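Local coordinates for protein enterotoxin SEN variant (Staphylococcus aureus, PDB 6KRY) that probably acts as a secreted superantigen toxin, a member of the staphylococcal and streptococcal family of two-domain enterotoxins, at residues A[20-23]-A[24-28]; A[67-70]-A[71-74]; A[146-149]-A[150-154]; A[203-206]-A[207-210]. All coordinates share one frame; numbering follows the deposited sequence.

Contact 1: A[20-23]-A[24-28]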
loop_
_atom_site.group_PDB
_atom_site.type_symbol
_atom_site.label_atom_id
_atom_site.label_comp_id
_atom_site.label_asym_id
_atom_site.label_seq_id
_atom_site.Cartn_x
_atom_site.Cartn_y
_atom_site.Cartn_z
ATOM N N ASN A 20 -10.697 11.554 -4.801
ATOM C CA ASN A 20 -10.705 10.387 -3.876
ATOM C C ASN A 20 -9.277 9.871 -3.618
ATOM O O ASN A 20 -8.969 9.574 -2.472
ATOM C CB ASN A 20 -11.603 9.284 -4.413
ATOM C CG ASN A 20 -13.055 9.682 -4.264
ATOM O OD1 ASN A 20 -13.784 9.779 -5.240
ATOM N ND2 ASN A 20 -13.442 10.017 -3.053
ATOM N N LEU A 21 -8.411 9.830 -4.640
ATOM C CA LEU A 21 -7.009 9.420 -4.425
ATOM C C LEU A 21 -6.289 10.422 -3.504
ATOM O O LEU A 21 -5.488 10.028 -2.657
ATOM C CB LEU A 21 -6.296 9.257 -5.772
ATOM C CG LEU A 21 -6.748 8.032 -6.566
ATOM C CD1 LEU A 21 -6.188 8.071 -7.978
ATOM C CD2 LEU A 21 -6.284 6.755 -5.883
ATOM N N THR A 22 -6.571 11.708 -3.678
ATOM C CA THR A 22 -5.966 12.722 -2.837
ATOM C C THR A 22 -6.277 12.452 -1.358
ATOM O O THR A 22 -5.387 12.599 -0.503
ATOM C CB THR A 22 -6.453 14.122 -3.239
ATOM O OG1 THR A 22 -6.087 14.431 -4.585
ATOM C CG2 THR A 22 -5.874 15.207 -2.364
ATOM N N SER A 23 -7.542 12.137 -1.050
ATOM C CA SER A 23 -7.955 11.825 0.329
ATOM C C SER A 23 -7.141 10.639 0.872
ATOM O O SER A 23 -6.592 10.665 1.962
ATOM C CB SER A 23 -9.422 11.532 0.363
ATOM O OG SER A 23 -9.759 11.043 1.641
ATOM N N TYR A 24 -7.035 9.587 0.059
ATOM C CA TYR A 24 -6.305 8.373 0.452
ATOM C C TYR A 24 -4.819 8.622 0.770
ATOM O O TYR A 24 -4.233 7.905 1.610
ATOM C CB TYR A 24 -6.439 7.305 -0.624
ATOM C CG TYR A 24 -7.475 6.273 -0.276
ATOM C CD1 TYR A 24 -7.262 5.405 0.776
ATOM C CD2 TYR A 24 -8.675 6.215 -0.946
ATOM C CE1 TYR A 24 -8.209 4.449 1.107
ATOM C CE2 TYR A 24 -9.634 5.262 -0.626
ATOM C CZ TYR A 24 -9.417 4.404 0.430
ATOM O OH TYR A 24 -10.384 3.476 0.736
ATOM N N TYR A 25 -4.200 9.643 0.142
ATOM C CA TYR A 25 -2.788 9.873 0.255
ATOM C C TYR A 25 -2.504 11.178 1.013
ATOM O O TYR A 25 -1.338 11.526 1.134
ATOM C CB TYR A 25 -2.089 9.811 -1.106
ATOM C CG TYR A 25 -1.992 8.405 -1.636
ATOM C CD1 TYR A 25 -1.205 7.463 -0.986
ATOM C CD2 TYR A 25 -2.815 7.959 -2.652
ATOM C CE1 TYR A 25 -1.168 6.143 -1.406
ATOM C CE2 TYR A 25 -2.791 6.648 -3.094
ATOM C CZ TYR A 25 -1.964 5.740 -2.463
ATOM O OH TYR A 25 -1.927 4.448 -2.886
ATOM N N THR A 26 -3.552 11.823 1.547
ATOM C CA THR A 26 -3.405 13.001 2.417
ATOM C C THR A 26 -3.742 12.672 3.877
ATOM O O THR A 26 -3.115 13.214 4.782
ATOM C CB THR A 26 -4.300 14.149 1.923
ATOM O OG1 THR A 26 -3.825 14.489 0.618
ATOM C CG2 THR A 26 -4.263 15.357 2.834
ATOM N N ASP A 27 -4.803 11.900 4.119
ATOM C CA ASP A 27 -5.316 11.694 5.511
ATOM C C ASP A 27 -4.682 10.420 6.064
ATOM O O ASP A 27 -4.980 9.353 5.511
ATOM C CB ASP A 27 -6.839 11.526 5.531
ATOM C CG ASP A 27 -7.607 12.719 4.990
ATOM O OD1 ASP A 27 -7.231 13.865 5.337
ATOM O OD2 ASP A 27 -8.569 12.509 4.204
ATOM N N ILE A 28 -3.805 10.540 7.074
ATOM C CA ILE A 28 -3.048 9.359 7.598
ATOM C C ILE A 28 -3.997 8.308 8.174
ATOM O O ILE A 28 -3.573 7.154 8.309
ATOM C CB ILE A 28 -1.961 9.658 8.661
ATOM C CG1 ILE A 28 -2.338 10.729 9.691
ATOM C CG2 ILE A 28 -0.647 9.975 7.984
ATOM C CD1 ILE A 28 -3.703 10.593 10.274
#
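Thr26 folds back on Thr22, one turn earlier in helix 15-26, and the two side chains run side by side in the same direction. Starting at Thr26 CB, the first atom it meets is the carbonyl oxygen of Thr22. Next along, Thr26 OG1 donates a short hydrogen bond to Thr22 O, 2.7 Å, and lies 3.7 Å from Thr22 CG2. With OG1 beside its own backbone N (chi1 -63°), the hydroxyl hangs back along the helix, which is what lets it reach that carbonyl. Thr22 O also takes Tyr25 N at 3.3 Å, from the opposite face of its plane, so two donors grip it. Thr22 OG1 itself turns to Leu18 O.

Ser23 and Asp27 form the second pair. Ser23 OG donates to Asp27 OD2 at 3.2 Å, meeting the carboxylate on its anti side, while Asp27 N closes a nearly straight bond to Ser23 O at 3.1 Å. Thr26 N reaches the same oxygen from the same face. Trp30 NE1 is a further partner of Ser23 OG. One turn along the same side, Leu21 CD2 comes within 4.5 Å of Tyr25 CE2, a loose apolar approach, and Tyr24 sends its hydroxyl to Tyr87 O.

Mixed i-to-i+3 and i-to-i+4 bonding is common toward the C-terminal end of an alpha-helix; here Thr26 and Ser23 side chains join it, in the N-terminal helix of the enterotoxin fold.

Contact 2: A[67-70]-A[71-74]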
loop_
_atom_site.group_PDB
_atom_site.type_symbol
_atom_site.label_atom_id
_atom_site.label_comp_id
_atom_site.label_asym_id
_atom_site.label_seq_id
_atom_site.Cartn_x
_atom_site.Cartn_y
_atom_site.Cartn_z
ATOM N N PHE A 67 -6.878 -11.650 -0.275
ATOM C CA PHE A 67 -5.696 -12.073 -0.980
ATOM C C PHE A 67 -6.138 -12.570 -2.355
ATOM O O PHE A 67 -7.339 -12.786 -2.531
ATOM C CB PHE A 67 -4.983 -13.219 -0.296
ATOM C CG PHE A 67 -4.522 -12.941 1.108
ATOM C CD1 PHE A 67 -3.401 -12.167 1.350
ATOM C CD2 PHE A 67 -5.219 -13.467 2.188
ATOM C CE1 PHE A 67 -3.010 -11.897 2.653
ATOM C CE2 PHE A 67 -4.831 -13.200 3.491
ATOM C CZ PHE A 67 -3.708 -12.437 3.711
ATOM N N ASN A 68 -5.178 -12.807 -3.247
ATOM C CA ASN A 68 -5.499 -13.187 -4.623
ATOM C C ASN A 68 -5.529 -14.722 -4.745
ATOM O O ASN A 68 -5.745 -15.216 -5.846
ATOM C CB ASN A 68 -4.579 -12.555 -5.670
ATOM C CG ASN A 68 -3.149 -13.066 -5.648
ATOM O OD1 ASN A 68 -2.773 -13.883 -4.812
ATOM N ND2 ASN A 68 -2.325 -12.603 -6.575
ATOM N N SER A 69 -5.403 -15.453 -3.635
ATOM C CA SER A 69 -5.400 -16.930 -3.674
ATOM C C SER A 69 -5.781 -17.491 -2.310
ATOM O O SER A 69 -5.469 -16.883 -1.285
ATOM C CB SER A 69 -4.041 -17.476 -4.104
ATOM O OG SER A 69 -3.062 -17.331 -3.064
ATOM N N SER A 70 -6.342 -18.707 -2.328
ATOM C CA SER A 70 -6.583 -19.517 -1.173
ATOM C C SER A 70 -5.263 -19.879 -0.499
ATOM O O SER A 70 -5.144 -19.963 0.720
ATOM C CB SER A 70 -7.360 -20.774 -1.567
ATOM O OG SER A 70 -8.690 -20.419 -1.886
ATOM N N ASP A 71 -4.245 -20.136 -1.318
ATOM C CA ASP A 71 -2.899 -20.413 -0.814
ATOM C C ASP A 71 -2.404 -19.322 0.150
ATOM O O ASP A 71 -1.870 -19.635 1.237
ATOM C CB ASP A 71 -1.926 -20.579 -1.980
ATOM C CG ASP A 71 -1.528 -22.032 -2.156
ATOM O OD1 ASP A 71 -0.793 -22.546 -1.247
ATOM O OD2 ASP A 71 -1.953 -22.643 -3.178
ATOM N N LEU A 72 -2.578 -18.044 -0.222
ATOM C CA LEU A 72 -2.098 -16.948 0.634
ATOM C C LEU A 72 -2.906 -16.914 1.923
ATOM O O LEU A 72 -2.357 -16.802 3.035
ATOM C CB LEU A 72 -2.189 -15.602 -0.094
ATOM C CG LEU A 72 -1.038 -15.233 -1.015
ATOM C CD1 LEU A 72 -1.369 -13.980 -1.813
ATOM C CD2 LEU A 72 0.265 -15.034 -0.247
ATOM N N ALA A 73 -4.233 -17.029 1.827
ATOM C CA ALA A 73 -5.029 -17.017 3.033
ATOM C C ALA A 73 -4.587 -18.140 4.006
ATOM O O ALA A 73 -4.449 -17.938 5.208
ATOM C CB ALA A 73 -6.502 -17.093 2.647
ATOM N N ASN A 74 -4.338 -19.339 3.477
ATOM C CA ASN A 74 -3.935 -20.517 4.252
ATOM C C ASN A 74 -2.593 -20.289 4.955
ATOM O O ASN A 74 -2.401 -20.802 6.031
ATOM C CB ASN A 74 -3.912 -21.757 3.353
ATOM C CG ASN A 74 -5.319 -22.227 3.067
ATOM O OD1 ASN A 74 -6.257 -21.818 3.736
ATOM N ND2 ASN A 74 -5.484 -23.076 2.072
#
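Ser69 OG takes the amide hydrogen of Leu72, with OG to Leu72 N at 3.0 Å and an N-H...O angle of 153°. The serine torsion (chi1 73°) sets OG between its own backbone N and carbonyl carbon, turned in toward the first turn of the helix. Ser69 O adds only weak bonds to Leu72 N and Ala73 N, whereas Ser70 O receives Asn74 N firmly at 2.9 Å. Beyond that bond, the amide of Asn74 turns its OD1 to Lys77 NZ.

Ser69 is thus the N-cap of helix 70-76, a short helix in the OB-fold part of the toxin that follows strand 60-66, and its hydroxyl gives Leu72 N a better acceptor than the weak bond to Ser69 O, at a helix start where amides lack the usual carbonyl four residues back.

Apolar packing lies beside the cap. Phe67, two residues before it, lays its CB 3.7 Å from Leu72 CB, and its ring has the Leu72 carbonyl carbon over one face, displaced toward the rim. The CD2 corner of the same ring comes 3.9 Å from Ala73 CB. From the next residue, Asn68 OD1 meets Leu72 CD1 at 3.3 Å, while Phe67 also leans on Asn210 and Asn68 on Ser208.

Contact 3: A[146-149]-A[150-154]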
loop_
_atom_site.group_PDB
_atom_site.type_symbol
_atom_site.label_atom_id
_atom_site.label_comp_id
_atom_site.label_asym_id
_atom_site.label_seq_id
_atom_site.Cartn_x
_atom_site.Cartn_y
_atom_site.Cartn_z
ATOM N N VAL A 146 5.383 -4.812 -0.043
ATOM C CA VAL A 146 5.556 -3.712 -0.955
ATOM C C VAL A 146 4.490 -2.649 -0.661
ATOM O O VAL A 146 4.755 -1.432 -0.723
ATOM C CB VAL A 146 5.572 -4.223 -2.413
ATOM C CG1 VAL A 146 5.580 -3.075 -3.398
ATOM C CG2 VAL A 146 6.785 -5.107 -2.668
ATOM N N GLN A 147 3.263 -3.092 -0.338
ATOM C CA GLN A 147 2.199 -2.147 -0.071
ATOM C C GLN A 147 2.641 -1.133 1.017
ATOM O O GLN A 147 2.409 0.063 0.905
ATOM C CB GLN A 147 0.924 -2.882 0.329
ATOM C CG GLN A 147 -0.222 -1.938 0.664
ATOM C CD GLN A 147 -1.539 -2.575 1.028
ATOM O OE1 GLN A 147 -2.518 -1.861 1.200
ATOM N NE2 GLN A 147 -1.598 -3.898 1.133
ATOM N N GLU A 148 3.256 -1.633 2.088
ATOM C CA GLU A 148 3.696 -0.761 3.193
ATOM C C GLU A 148 4.700 0.273 2.683
ATOM O O GLU A 148 4.564 1.464 2.968
ATOM C CB GLU A 148 4.281 -1.569 4.340
ATOM C CG GLU A 148 4.816 -0.692 5.454
ATOM C CD GLU A 148 5.166 -1.435 6.737
ATOM O OE1 GLU A 148 4.708 -2.605 6.932
ATOM O OE2 GLU A 148 5.944 -0.848 7.520
ATOM N N LEU A 149 5.699 -0.187 1.928
ATOM C CA LEU A 149 6.757 0.713 1.378
ATOM C C LEU A 149 6.157 1.735 0.399
ATOM O O LEU A 149 6.450 2.927 0.496
ATOM C CB LEU A 149 7.858 -0.099 0.685
ATOM C CG LEU A 149 8.549 -1.157 1.540
ATOM C CD1 LEU A 149 9.695 -1.811 0.783
ATOM C CD2 LEU A 149 9.048 -0.550 2.863
ATOM N N ASP A 150 5.355 1.246 -0.558
ATOM C CA ASP A 150 4.708 2.051 -1.587
ATOM C C ASP A 150 3.836 3.133 -0.931
ATOM O O ASP A 150 3.893 4.305 -1.291
ATOM C CB ASP A 150 3.889 1.160 -2.519
ATOM C CG ASP A 150 3.452 1.770 -3.830
ATOM O OD1 ASP A 150 4.019 2.812 -4.227
ATOM O OD2 ASP A 150 2.537 1.168 -4.447
ATOM N N THR A 151 3.030 2.745 0.049
ATOM C CA THR A 151 2.126 3.658 0.668
ATOM C C THR A 151 2.894 4.768 1.391
ATOM O O THR A 151 2.547 5.929 1.254
ATOM C CB THR A 151 1.198 2.949 1.658
ATOM O OG1 THR A 151 0.434 1.990 0.939
ATOM C CG2 THR A 151 0.282 3.929 2.343
ATOM N N LYS A 152 3.935 4.397 2.156
ATOM C CA LYS A 152 4.745 5.375 2.878
ATOM C C LYS A 152 5.428 6.368 1.921
ATOM O O LYS A 152 5.410 7.598 2.148
ATOM C CB LYS A 152 5.761 4.641 3.744
ATOM C CG LYS A 152 5.156 4.026 4.985
ATOM C CD LYS A 152 6.144 3.280 5.826
ATOM C CE LYS A 152 5.511 2.928 7.155
ATOM N NZ LYS A 152 6.281 1.904 7.911
ATOM N N VAL A 153 5.937 5.875 0.793
ATOM C CA VAL A 153 6.481 6.766 -0.250
ATOM C C VAL A 153 5.389 7.675 -0.854
ATOM O O VAL A 153 5.596 8.902 -0.981
ATOM C CB VAL A 153 7.171 5.954 -1.357
ATOM C CG1 VAL A 153 7.626 6.807 -2.524
ATOM C CG2 VAL A 153 8.381 5.258 -0.791
ATOM N N ARG A 154 4.263 7.091 -1.269
ATOM C CA ARG A 154 3.237 7.840 -1.939
ATOM C C ARG A 154 2.699 8.951 -1.023
ATOM O O ARG A 154 2.447 10.084 -1.507
ATOM C CB ARG A 154 2.144 6.918 -2.458
ATOM C CG ARG A 154 2.569 6.120 -3.673
ATOM C CD ARG A 154 1.405 5.392 -4.310
ATOM N NE ARG A 154 1.879 4.320 -5.178
ATOM C CZ ARG A 154 1.235 3.851 -6.218
ATOM N NH1 ARG A 154 0.240 4.536 -6.763
ATOM N NH2 ARG A 154 1.602 2.678 -6.705
#
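Glu148 offers Lys152 a flat carboxylate, met off its plane: Lys152 NZ, itself not part of a flat group, reaches OE2 of Glu148 at 2.8 Å, on the anti side and 21° out of the carboxylate plane. Both chains are extended beyond CG and lie side by side, so the salt bridge spans one turn of helix 146-161. The other oxygen, Glu148 OE1, pairs with Lys141, and Thr139 OG1 shares OE2.

Asp150 and Arg154 bring two flat groups together. The guanidinium has Asp150 OD1 at its edge, in plane, 2.8 Å from Arg154 NE. Arg154 NH2 donates to Asp150 OD2 at 2.9 Å, which uses its syn lone pair, so the grip is side-on with one nitrogen to each oxygen. NE comes to OD1 from above the carboxylate plane, a sign that the two groups are not coplanar.

Elsewhere on the helix, Thr151 doubles the bonding. Its N and its OG1 both donate to Gln147 O, from opposite faces of the carbonyl, with OG1 at 2.8 Å. Leu149 and Val153 turn to Ile137 and to strand 173-180.

Glu148 and Asp150 are thus buried carboxylates, each held by a cation one turn along the central helix of the beta-grasp domain, with Lys141 and Thr139 also on Glu148 and Tyr207 on Asp150; the cations would probably favour their ionised form.

Contact 4: A[203-206]-A[207-210]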
loop_
_atom_site.group_PDB
_atom_site.type_symbol
_atom_site.label_atom_id
_atom_site.label_comp_id
_atom_site.label_asym_id
_atom_site.label_seq_id
_atom_site.Cartn_x
_atom_site.Cartn_y
_atom_site.Cartn_z
ATOM N N PHE A 203 -9.107 0.502 -6.473
ATOM C CA PHE A 203 -7.788 1.128 -6.508
ATOM C C PHE A 203 -6.680 0.183 -6.005
ATOM O O PHE A 203 -5.532 0.168 -6.499
ATOM C CB PHE A 203 -7.705 2.374 -5.605
ATOM C CG PHE A 203 -8.603 3.550 -5.907
ATOM C CD1 PHE A 203 -9.142 3.754 -7.165
ATOM C CD2 PHE A 203 -8.847 4.499 -4.917
ATOM C CE1 PHE A 203 -9.921 4.873 -7.419
ATOM C CE2 PHE A 203 -9.642 5.612 -5.174
ATOM C CZ PHE A 203 -10.174 5.796 -6.428
ATOM N N PHE A 204 -6.975 -0.551 -4.933
ATOM C CA PHE A 204 -5.897 -1.201 -4.195
ATOM C C PHE A 204 -5.916 -2.719 -4.375
ATOM O O PHE A 204 -5.138 -3.438 -3.729
ATOM C CB PHE A 204 -5.991 -0.790 -2.725
ATOM C CG PHE A 204 -5.949 0.702 -2.529
ATOM C CD1 PHE A 204 -4.920 1.442 -3.074
ATOM C CD2 PHE A 204 -6.951 1.360 -1.840
ATOM C CE1 PHE A 204 -4.929 2.825 -3.009
ATOM C CE2 PHE A 204 -6.941 2.750 -1.746
ATOM C CZ PHE A 204 -5.920 3.471 -2.309
ATOM N N GLN A 205 -6.801 -3.237 -5.232
ATOM C CA GLN A 205 -6.882 -4.679 -5.450
ATOM C C GLN A 205 -5.530 -5.283 -5.893
ATOM O O GLN A 205 -5.247 -6.439 -5.578
ATOM C CB GLN A 205 -8.009 -5.015 -6.440
ATOM C CG GLN A 205 -8.149 -6.505 -6.694
ATOM C CD GLN A 205 -9.378 -6.784 -7.525
ATOM O OE1 GLN A 205 -10.044 -5.858 -7.994
ATOM N NE2 GLN A 205 -9.705 -8.062 -7.676
ATOM N N PHE A 206 -4.678 -4.512 -6.558
ATOM C CA PHE A 206 -3.401 -5.054 -7.015
ATOM C C PHE A 206 -2.499 -5.474 -5.847
ATOM O O PHE A 206 -1.573 -6.299 -6.057
ATOM C CB PHE A 206 -2.655 -4.096 -7.958
ATOM C CG PHE A 206 -2.048 -2.856 -7.352
ATOM C CD1 PHE A 206 -2.843 -1.781 -6.969
ATOM C CD2 PHE A 206 -0.677 -2.739 -7.216
ATOM C CE1 PHE A 206 -2.285 -0.615 -6.466
ATOM C CE2 PHE A 206 -0.124 -1.575 -6.725
ATOM C CZ PHE A 206 -0.914 -0.528 -6.322
ATOM N N TYR A 207 -2.727 -4.925 -4.648
ATOM C CA TYR A 207 -1.938 -5.308 -3.461
ATOM C C TYR A 207 -2.324 -6.705 -2.923
ATOM O O TYR A 207 -1.694 -7.169 -1.950
ATOM C CB TYR A 207 -2.090 -4.250 -2.369
ATOM C CG TYR A 207 -1.445 -2.924 -2.649
ATOM C CD1 TYR A 207 -0.138 -2.833 -3.106
ATOM C CD2 TYR A 207 -2.098 -1.744 -2.335
ATOM C CE1 TYR A 207 0.457 -1.592 -3.320
ATOM C CE2 TYR A 207 -1.517 -0.503 -2.545
ATOM C CZ TYR A 207 -0.225 -0.423 -3.041
ATOM O OH TYR A 207 0.349 0.804 -3.283
ATOM N N SER A 208 -3.354 -7.352 -3.525
ATOM C CA SER A 208 -3.885 -8.631 -3.072
ATOM C C SER A 208 -2.855 -9.755 -3.256
ATOM O O SER A 208 -3.015 -10.797 -2.622
ATOM C CB SER A 208 -5.230 -8.960 -3.718
ATOM O OG SER A 208 -5.045 -9.283 -5.073
ATOM N N ASP A 209 -1.778 -9.505 -4.022
ATOM C CA ASP A 209 -0.716 -10.471 -4.213
ATOM C C ASP A 209 0.159 -10.592 -2.963
ATOM O O ASP A 209 0.945 -11.541 -2.841
ATOM C CB ASP A 209 0.144 -10.200 -5.452
ATOM C CG ASP A 209 0.954 -8.908 -5.422
ATOM O OD1 ASP A 209 0.899 -8.220 -4.412
ATOM O OD2 ASP A 209 1.638 -8.590 -6.455
ATOM N N ASN A 210 0.024 -9.643 -2.032
ATOM C CA ASN A 210 0.744 -9.670 -0.765
ATOM C C ASN A 210 2.253 -9.689 -1.021
ATOM O O ASN A 210 3.024 -10.269 -0.256
ATOM C CB ASN A 210 0.317 -10.850 0.108
ATOM C CG ASN A 210 0.474 -10.541 1.573
ATOM O OD1 ASN A 210 -0.089 -9.555 2.047
ATOM N ND2 ASN A 210 1.294 -11.316 2.265
#
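Phe206 lays its ring against that of Tyr207, its neighbour in sequence. Phe206 CZ stands over one face of the tyrosine ring, toward the rim, 3.4 Å from Tyr207 CZ. The ring centroids are 4.1 Å apart and the planes are inclined at 32°, so the rings overlap closely without lying parallel. Phe206 can fold over its neighbour because CG sits between its backbone N and carbonyl carbon (chi1 72°). Phe204 joins from further back, its CD1 4.0 Å from Tyr207 CE2, with the two side chains pointing the same way.

The backbone that holds these rings together is a short 3-10 turn. Tyr207 N donates to Phe204 O at 3.0 Å, three residues back, and Ser208 N to Gln205 O. Ser208 OG gives Gln205 O a second bond of 2.9 Å, nearly along the C=O axis, so one carbonyl is gripped by both the amide and the hydroxyl of the same serine.

Further out, Tyr190 meets Phe206 edge-to-face, Tyr24 of helix 15-26 does the same with Phe204, and Asp209 OD1 takes Arg211 N.

A single tyrosine therefore carries aromatic packing along its ring and a polar link at its tip: its hydroxyl, bonded to Asp150, joins the loop between helix 200-203 and strand 212-214 to helix 146-161 of the beta-grasp domain.

In the fold
Contact 4 is the hub: it touches each of the other three. Its link to contact 3 is partly polar, with Tyr207 OH 2.5 Å from Asp150 OD2, a probable hydrogen bond, beside packing of Gln147 on Tyr207; their centres are 12 Å apart. Toward contact 1 it packs through aromatic groups, Tyr25 OH lying 3.4 Å from Phe204 CE1; toward contact 2, Asn68 CB lies 3.4 Å from Ser208 OG. Contacts 1 and 3 also meet directly, Tyr25 CE1 against Arg154 CB at 3.6 Å. Contacts 1 and 2, about 28 Å apart between centres, fall on opposite sides of the chain's centre. Residues 203-210, in the beta-grasp range, thus touch contacts 1 and 2 of the OB-fold range as well as contact 3.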